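Local coordinates for endo-1,3-beta-glucanase, family GH16 (Zobellia galactanivorans, PDB 4CRQ), which is a laminarinase thought to hydrolyse internal beta-1,3-glucosidic bonds of laminarin, represented here by its glycoside hydrolase family 16 catalytic module, at residues R39-A44 / T53-N58; Q92-A97 / S216-Q221. The protein carries 1 engineered substitution. All coordinates share one frame; numbering follows the deposited sequence.

Interaction 1 of 2, residues R39-A44 / T53-N58; sequences RRENAA and TAKHEN
Asn42 and Thr53 are clasped by two hydrogen bonds running in opposite directions. The backbone N of Thr53 donates to Asn42 O at 2.9 Å in a nearly straight bond. In return the side-chain amide of Asn42 does what a backbone N-H would do in a regular strand pair: ND2 donates to Thr53 O, also at 2.9 Å. This acceptor lies in the amide plane, whereas seen from Thr53 the donor is tilted 22° out of the carbonyl plane. CG stands beside the backbone N of Asn42 (chi1 -66°), which swings the amide across to the facing strand. ND2 also bonds to Thr65 on strand 62-70, so both its N-H groups can be used and the buried amide is held in rotation. Lys55 sends its extended aliphatic chain obliquely past this amide, with CE 3.7 Å from Asn42 ND2. One water spans Asn42 O and Thr53 OG1; a second lies between Asn42 and Glu57, 2.7 Å from Asn42 OD1 and 2.8 Å from Glu57 OE1. Glu57 OE1 has its stronger protein partner in the Thr65 hydroxyl. Its OE2 turns to Arg39 NH1 in a long salt bridge of 4.0 Å, the carboxylate and guanidinium planes standing 74° apart. Arg39 NH1 has another long salt bridge to Glu41 OE1, and its guanidinium makes a cation-pi contact with Phe59; both Arg39 and Glu57 are partly exposed. The pair Asn42-Thr53 closes the open end of the beta hairpin made by strands 43-46 and 49-59, whose turn carries the calcium ligand Gly48, within the beta jelly roll of a family 16 glycoside hydrolase.

Interaction 2 of 2, residues Q92-A97 / S216-Q221; sequences QGLWPA and SKLPAQ
Leu94 reaches across to Ala220 and Leu218 with both of its methyls, a purely apolar meeting. CD1 of Leu94 rests on the methyl of Ala220, 3.7 Å from CB. The other branch, CD2, lies 4.1 Å from the same Ala220 CB, so the fork of Leu94 straddles that methyl, and CD2 also meets Leu218 CD2 at 3.9 Å. The two leucine side chains slide past each other in opposite directions and touch through single methyls. In Leu94, CG sits opposite the carbonyl carbon (chi1 -63°), and with an extended second torsion the isopropyl end is carried over to the far chain. Leu94 and Ala220 aim their CB atoms at each other across a CA separation of 8.3 Å, a gap bridged by side chains and not by backbone pairing. The contact is a buried one towards the periphery of the beta jelly roll of family 16 glycoside hydrolases: strand 94-102 pairs with strand 196-204, whereas strand 220-231 runs beside strands 49-59 and 80-87. Gly93, just before Leu94, has a positive phi of 103°, a backbone shape that by itself calls for glycine, and its N is bound by the side chain of Asn123, which also pairs with the Leu94 backbone. On the other segment a cis peptide between Leu218 and Pro219 turns the chain from the 3-10 residues 216-217 into strand 220-231, and Leu218 leans on His56 of strand 49-59 as well. Farther out, Asp214 accepts a hydrogen bond from Ser216 OG and is joined through its backbone to Gln92.

Overall arrangement
The two contacts lie about 11 Å apart between centres, on the same side of the chain's centre, and meet directly along neighbouring strands 49-59 and 220-231. Ala54 N is 2.9 Å from Ala220 O, a probable hydrogen bond, and Thr53 CG2 packs on Pro219 CB. Interaction 1 is a surface contact local in sequence, holding one hairpin through amide and backbone bonds, water and loose charge pairs. Interaction 2 is buried and joins segments more than a hundred residues apart through methyl groups alone. Strand 49-59 thus belongs to a polar contact at residues 53-58 and borders an apolar one at residues 216-221.

Interaction 1 of 2, residues R39-A44 / T53-N58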
ATOM      1  N   ARG A  39      -2.478  15.540  -2.036  1.00 19.17           N
ATOM      2  CA  ARG A  39      -1.856  16.765  -1.433  1.00 19.04           C
ATOM      3  C   ARG A  39      -1.193  16.441  -0.120  1.00 21.55           C
ATOM      4  O   ARG A  39      -1.583  15.485   0.577  1.00 21.58           O
ATOM      5  CB  ARG A  39      -2.923  17.851  -1.218  1.00 18.91           C
ATOM      6  CG  ARG A  39      -3.743  18.156  -2.505  1.00 20.00           C
ATOM      7  CD  ARG A  39      -4.471  19.492  -2.381  1.00 22.86           C
ATOM      8  NE  ARG A  39      -3.512  20.611  -2.335  1.00 30.61           N
ATOM      9  CZ  ARG A  39      -3.671  21.749  -1.632  1.00 25.75           C
ATOM     10  NH1 ARG A  39      -4.768  21.947  -0.881  1.00 35.16           N
ATOM     11  NH2 ARG A  39      -2.744  22.704  -1.679  1.00 31.75           N
ATOM     12  N   ARG A  40      -0.198  17.249   0.232  1.00 21.40           N
ATOM     13  CA  ARG A  40       0.496  17.098   1.497  1.00 19.87           C
ATOM     14  C   ARG A  40      -0.485  17.309   2.669  1.00 20.25           C
ATOM     15  O   ARG A  40      -0.391  16.589   3.682  1.00 20.80           O
ATOM     16  CB  ARG A  40       1.663  18.098   1.605  1.00 19.85           C
ATOM     17  CG  ARG A  40       2.337  18.174   2.971  1.00 21.25           C
ATOM     18  CD  ARG A  40       3.049  16.871   3.309  1.00 21.85           C
ATOM     19  NE  ARG A  40       3.686  16.868   4.631  1.00 21.91           N
ATOM     20  CZ  ARG A  40       3.046  16.590   5.771  1.00 23.49           C
ATOM     21  NH1 ARG A  40       1.728  16.296   5.815  1.00 24.56           N
ATOM     22  NH2 ARG A  40       3.747  16.611   6.900  1.00 24.66           N
ATOM     23  N   GLU A  41      -1.414  18.266   2.515  1.00 22.54           N
ATOM     24  CA  GLU A  41      -2.366  18.687   3.563  1.00 23.54           C
ATOM     25  C   GLU A  41      -3.209  17.541   4.107  1.00 20.94           C
ATOM     26  O   GLU A  41      -3.672  17.576   5.261  1.00 24.21           O
ATOM     27  CB  GLU A  41      -3.310  19.783   3.018  1.00 29.42           C
ATOM     28  CG  GLU A  41      -4.128  20.509   4.087  1.00 39.06           C
ATOM     29  CD  GLU A  41      -4.944  21.672   3.543  1.00 53.44           C
ATOM     30  OE1 GLU A  41      -5.794  21.493   2.667  1.00 58.12           O
ATOM     31  OE2 GLU A  41      -4.733  22.801   4.015  1.00 74.13           O
ATOM     32  N   ASN A  42      -3.403  16.523   3.269  1.00 20.45           N
ATOM     33  CA  ASN A  42      -4.270  15.424   3.640  1.00 19.43           C
ATOM     34  C   ASN A  42      -3.646  14.341   4.515  1.00 18.79           C
ATOM     35  O   ASN A  42      -4.333  13.338   4.845  1.00 20.29           O
ATOM     36  CB  ASN A  42      -4.840  14.770   2.389  1.00 18.16           C
ATOM     37  CG  ASN A  42      -5.764  15.687   1.609  1.00 22.57           C
ATOM     38  OD1 ASN A  42      -5.328  16.695   1.032  1.00 23.37           O
ATOM     39  ND2 ASN A  42      -7.028  15.353   1.578  1.00 20.34           N
ATOM     40  N   ALA A  43      -2.367  14.488   4.859  1.00 20.29           N
ATOM     41  CA  ALA A  43      -1.690  13.587   5.804  1.00 19.24           C
ATOM     42  C   ALA A  43      -1.348  14.368   7.052  1.00 20.07           C
ATOM     43  O   ALA A  43      -0.809  15.479   6.944  1.00 21.67           O
ATOM     44  CB  ALA A  43      -0.440  12.981   5.179  1.00 22.25           C
ATOM     45  N   ALA A  44      -1.651  13.811   8.228  1.00 21.06           N
ATOM     46  CA  ALA A  44      -1.374  14.473   9.511  1.00 21.97           C
ATOM     47  C   ALA A  44      -1.176  13.419  10.575  1.00 21.95           C
ATOM     48  O   ALA A  44      -1.369  12.251  10.301  1.00 21.98           O
ATOM     49  CB  ALA A  44      -2.522  15.416   9.890  1.00 24.69           C
ATOM     50  N   THR A  53      -6.482  11.427   5.155  1.00 20.43           N
ATOM     51  CA  THR A  53      -7.888  11.798   5.009  1.00 18.04           C
ATOM     52  C   THR A  53      -8.271  12.017   3.553  1.00 19.23           C
ATOM     53  O   THR A  53      -7.639  12.834   2.879  1.00 19.47           O
ATOM     54  CB  THR A  53      -8.217  13.084   5.831  1.00 20.94           C
ATOM     55  OG1 THR A  53      -7.833  12.896   7.198  1.00 21.11           O
ATOM     56  CG2 THR A  53      -9.724  13.423   5.764  1.00 19.42           C
ATOM     57  N   ALA A  54      -9.282  11.281   3.075  1.00 18.97           N
ATOM     58  CA  ALA A  54      -9.864  11.493   1.743  1.00 19.78           C
ATOM     59  C   ALA A  54     -11.024  12.472   1.913  1.00 20.09           C
ATOM     60  O   ALA A  54     -11.872  12.270   2.799  1.00 20.80           O
ATOM     61  CB  ALA A  54     -10.352  10.182   1.124  1.00 21.66           C
ATOM     62  N   LYS A  55     -11.057  13.522   1.089  1.00 19.04           N
ATOM     63  CA  LYS A  55     -12.051  14.577   1.210  1.00 20.31           C
ATOM     64  C   LYS A  55     -12.753  14.786  -0.083  1.00 20.09           C
ATOM     65  O   LYS A  55     -12.175  14.584  -1.160  1.00 21.49           O
ATOM     66  CB  LYS A  55     -11.363  15.922   1.573  1.00 23.07           C
ATOM     67  CG  LYS A  55     -10.541  15.971   2.885  1.00 22.41           C
ATOM     68  CD  LYS A  55      -9.805  17.318   3.110  1.00 26.14           C
ATOM     69  CE  LYS A  55      -8.797  17.257   4.253  1.00 30.62           C
ATOM     70  NZ  LYS A  55      -8.204  18.615   4.481  1.00 36.19           N
ATOM     71  N   HIS A  56     -14.009  15.203   0.036  1.00 22.42           N
ATOM     72  CA  HIS A  56     -14.748  15.722  -1.086  1.00 23.10           C
ATOM     73  C   HIS A  56     -14.320  17.181  -1.150  1.00 21.75           C
ATOM     74  O   HIS A  56     -14.766  17.999  -0.344  1.00 23.82           O
ATOM     75  CB  HIS A  56     -16.245  15.530  -0.885  1.00 23.87           C
ATOM     76  CG  HIS A  56     -17.068  16.089  -2.010  1.00 22.02           C
ATOM     77  ND1 HIS A  56     -18.384  16.390  -1.894  1.00 28.01           N
ATOM     78  CD2 HIS A  56     -16.707  16.414  -3.308  1.00 22.55           C
ATOM     79  CE1 HIS A  56     -18.838  16.874  -3.059  1.00 23.75           C
ATOM     80  NE2 HIS A  56     -17.820  16.892  -3.931  1.00 25.46           N
ATOM     81  N   GLU A  57     -13.434  17.506  -2.094  1.00 23.95           N
ATOM     82  CA  GLU A  57     -12.829  18.825  -2.193  1.00 24.82           C
ATOM     83  C   GLU A  57     -12.410  19.073  -3.618  1.00 20.55           C
ATOM     84  O   GLU A  57     -11.607  18.301  -4.154  1.00 23.13           O
ATOM     85  CB  GLU A  57     -11.590  18.915  -1.254  1.00 26.67           C
ATOM     86  CG  GLU A  57     -10.790  20.213  -1.403  1.00 24.74           C
ATOM     87  CD  GLU A  57      -9.424  20.212  -0.741  1.00 28.15           C
ATOM     88  OE1 GLU A  57      -9.076  19.217  -0.059  1.00 26.50           O
ATOM     89  OE2 GLU A  57      -8.696  21.241  -0.921  1.00 33.96           O
ATOM     90  N   ASN A  58     -12.930  20.141  -4.223  1.00 22.50           N
ATOM     91  CA  ASN A  58     -12.583  20.465  -5.612  1.00 24.65           C
ATOM     92  C   ASN A  58     -11.171  21.041  -5.650  1.00 22.53           C
ATOM     93  O   ASN A  58     -10.889  22.036  -4.966  1.00 25.91           O
ATOM     94  CB  ASN A  58     -13.637  21.405  -6.214  1.00 26.95           C
ATOM     95  CG  ASN A  58     -15.012  20.757  -6.309  1.00 32.38           C
ATOM     96  OD1 ASN A  58     -15.139  19.589  -6.664  1.00 30.86           O
ATOM     97  ND2 ASN A  58     -16.052  21.519  -5.996  1.00 38.30           N
TER
HETATM   98  O   HOH W   1      -5.407  13.692   7.870  1.00 21.71           O
HETATM   99  O   HOH W   2      -6.523  19.161   1.167  1.00 40.36           O

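Interaction 2 of 2, residues Q92-A97 / S216-Q221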
ATOM      1  N   GLN A  92     -18.260   3.368  -0.481  1.00 23.56           N
ATOM      2  CA  GLN A  92     -18.159   3.120  -1.925  1.00 24.17           C
ATOM      3  C   GLN A  92     -17.144   4.113  -2.488  1.00 23.91           C
ATOM      4  O   GLN A  92     -17.253   5.328  -2.231  1.00 21.92           O
ATOM      5  CB  GLN A  92     -19.554   3.223  -2.608  1.00 29.89           C
ATOM      6  CG  GLN A  92     -19.670   2.608  -3.992  1.00 45.11           C
ATOM      7  CD  GLN A  92     -19.346   1.118  -4.034  1.00 53.51           C
ATOM      8  OE1 GLN A  92     -18.827   0.651  -5.030  1.00 50.59           O
ATOM      9  NE2 GLN A  92     -19.633   0.372  -2.950  1.00 43.76           N
ATOM     10  N   GLY A  93     -16.159   3.594  -3.222  1.00 23.78           N
ATOM     11  CA  GLY A  93     -15.123   4.415  -3.850  1.00 23.83           C
ATOM     12  C   GLY A  93     -13.786   4.406  -3.127  1.00 20.47           C
ATOM     13  O   GLY A  93     -12.756   4.692  -3.753  1.00 21.97           O
ATOM     14  N   LEU A  94     -13.779   4.091  -1.829  1.00 19.90           N
ATOM     15  CA  LEU A  94     -12.520   4.191  -1.045  1.00 19.92           C
ATOM     16  C   LEU A  94     -11.571   3.062  -1.355  1.00 19.94           C
ATOM     17  O   LEU A  94     -12.001   1.899  -1.432  1.00 21.97           O
ATOM     18  CB  LEU A  94     -12.780   4.285   0.478  1.00 20.83           C
ATOM     19  CG  LEU A  94     -13.556   5.551   0.907  1.00 20.66           C
ATOM     20  CD1 LEU A  94     -13.878   5.462   2.387  1.00 22.68           C
ATOM     21  CD2 LEU A  94     -12.800   6.847   0.556  1.00 24.38           C
ATOM     22  N   TRP A  95     -10.278   3.392  -1.512  1.00 19.09           N
ATOM     23  CA  TRP A  95      -9.290   2.401  -1.923  1.00 18.63           C
ATOM     24  C   TRP A  95      -7.963   2.583  -1.212  1.00 18.22           C
ATOM     25  O   TRP A  95      -7.001   3.091  -1.812  1.00 19.94           O
ATOM     26  CB  TRP A  95      -9.224   2.410  -3.457  1.00 22.46           C
ATOM     27  CG  TRP A  95      -8.315   1.403  -4.113  1.00 20.57           C
ATOM     28  CD1 TRP A  95      -7.732   0.254  -3.557  1.00 25.54           C
ATOM     29  CD2 TRP A  95      -7.887   1.422  -5.495  1.00 22.36           C
ATOM     30  NE1 TRP A  95      -6.971  -0.403  -4.483  1.00 26.43           N
ATOM     31  CE2 TRP A  95      -7.023   0.241  -5.679  1.00 25.02           C
ATOM     32  CE3 TRP A  95      -8.107   2.278  -6.572  1.00 23.17           C
ATOM     33  CZ2 TRP A  95      -6.424  -0.053  -6.911  1.00 28.42           C
ATOM     34  CZ3 TRP A  95      -7.503   1.975  -7.807  1.00 25.76           C
ATOM     35  CH2 TRP A  95      -6.680   0.836  -7.971  1.00 30.42           C
ATOM     36  N   PRO A  96      -7.907   2.162   0.061  1.00 20.37           N
ATOM     37  CA  PRO A  96      -6.668   2.290   0.810  1.00 19.16           C
ATOM     38  C   PRO A  96      -5.676   1.182   0.445  1.00 19.87           C
ATOM     39  O   PRO A  96      -6.087   0.085   0.002  1.00 21.55           O
ATOM     40  CB  PRO A  96      -7.140   2.090   2.260  1.00 19.64           C
ATOM     41  CG  PRO A  96      -8.283   1.088   2.132  1.00 21.04           C
ATOM     42  CD  PRO A  96      -9.002   1.589   0.904  1.00 19.61           C
ATOM     43  N   ALA A  97      -4.373   1.459   0.628  1.00 18.22           N
ATOM     44  CA  ALA A  97      -3.356   0.424   0.362  1.00 19.72           C
ATOM     45  C   ALA A  97      -2.074   0.649   1.147  1.00 18.25           C
ATOM     46  O   ALA A  97      -1.746   1.798   1.447  1.00 19.20           O
ATOM     47  CB  ALA A  97      -3.037   0.338  -1.145  1.00 20.59           C
ATOM     48  N   SER A 216     -21.128  10.803   1.153  1.00 24.33           N
ATOM     49  CA  SER A 216     -21.598  10.943   2.536  1.00 25.39           C
ATOM     50  C   SER A 216     -20.612  10.293   3.544  1.00 22.93           C
ATOM     51  O   SER A 216     -20.696  10.565   4.758  1.00 24.66           O
ATOM     52  CB  SER A 216     -23.007  10.359   2.750  1.00 26.54           C
ATOM     53  OG  SER A 216     -22.981   8.936   2.823  1.00 26.67           O
ATOM     54  N   LYS A 217     -19.688   9.458   3.047  1.00 22.99           N
ATOM     55  CA  LYS A 217     -18.653   8.852   3.886  1.00 22.99           C
ATOM     56  C   LYS A 217     -17.363   9.706   3.941  1.00 23.59           C
ATOM     57  O   LYS A 217     -16.368   9.324   4.581  1.00 24.96           O
ATOM     58  CB  LYS A 217     -18.348   7.424   3.414  1.00 23.52           C
ATOM     59  CG  LYS A 217     -19.527   6.461   3.466  1.00 28.03           C
ATOM     60  CD  LYS A 217     -20.142   6.307   4.857  1.00 33.10           C
ATOM     61  CE  LYS A 217     -21.249   5.268   4.802  1.00 43.86           C
ATOM     62  NZ  LYS A 217     -21.906   5.036   6.114  1.00 53.24           N
ATOM     63  N   LEU A 218     -17.378  10.855   3.277  1.00 22.42           N
ATOM     64  CA  LEU A 218     -16.209  11.756   3.249  1.00 21.39           C
ATOM     65  C   LEU A 218     -16.478  12.925   4.232  1.00 21.53           C
ATOM     66  O   LEU A 218     -17.626  13.387   4.281  1.00 26.91           O
ATOM     67  CB  LEU A 218     -15.929  12.248   1.818  1.00 20.38           C
ATOM     68  CG  LEU A 218     -15.721  11.138   0.784  1.00 22.28           C
ATOM     69  CD1 LEU A 218     -15.611  11.733  -0.618  1.00 22.15           C
ATOM     70  CD2 LEU A 218     -14.489  10.281   1.088  1.00 24.32           C
ATOM     71  N   PRO A 219     -15.471  13.406   5.002  1.00 22.93           N
ATOM     72  CA  PRO A 219     -14.078  12.989   4.975  1.00 20.70           C
ATOM     73  C   PRO A 219     -13.914  11.601   5.621  1.00 20.15           C
ATOM     74  O   PRO A 219     -14.570  11.303   6.633  1.00 22.99           O
ATOM     75  CB  PRO A 219     -13.372  14.092   5.763  1.00 20.27           C
ATOM     76  CG  PRO A 219     -14.431  14.633   6.691  1.00 22.64           C
ATOM     77  CD  PRO A 219     -15.713  14.519   5.947  1.00 23.96           C
ATOM     78  N   ALA A 220     -13.046  10.772   5.026  1.00 18.75           N
ATOM     79  CA  ALA A 220     -12.789   9.393   5.471  1.00 17.30           C
ATOM     80  C   ALA A 220     -11.349   9.318   5.963  1.00 18.06           C
ATOM     81  O   ALA A 220     -10.463   9.789   5.262  1.00 22.33           O
ATOM     82  CB  ALA A 220     -13.017   8.444   4.329  1.00 20.55           C
ATOM     83  N   GLN A 221     -11.122   8.699   7.123  1.00 18.32           N
ATOM     84  CA  GLN A 221      -9.790   8.627   7.743  1.00 19.95           C
ATOM     85  C   GLN A 221      -9.230   7.215   7.732  1.00 18.01           C
ATOM     86  O   GLN A 221      -9.859   6.294   8.263  1.00 21.39           O
ATOM     87  CB  GLN A 221      -9.812   9.118   9.204  1.00 21.37           C
ATOM     88  CG  GLN A 221     -10.172  10.587   9.406  1.00 22.04           C
ATOM     89  CD  GLN A 221     -10.159  11.006  10.872  1.00 27.24           C
ATOM     90  OE1 GLN A 221     -10.458  10.210  11.758  1.00 33.63           O
ATOM     91  NE2 GLN A 221      -9.812  12.244  11.132  1.00 30.31           N
TER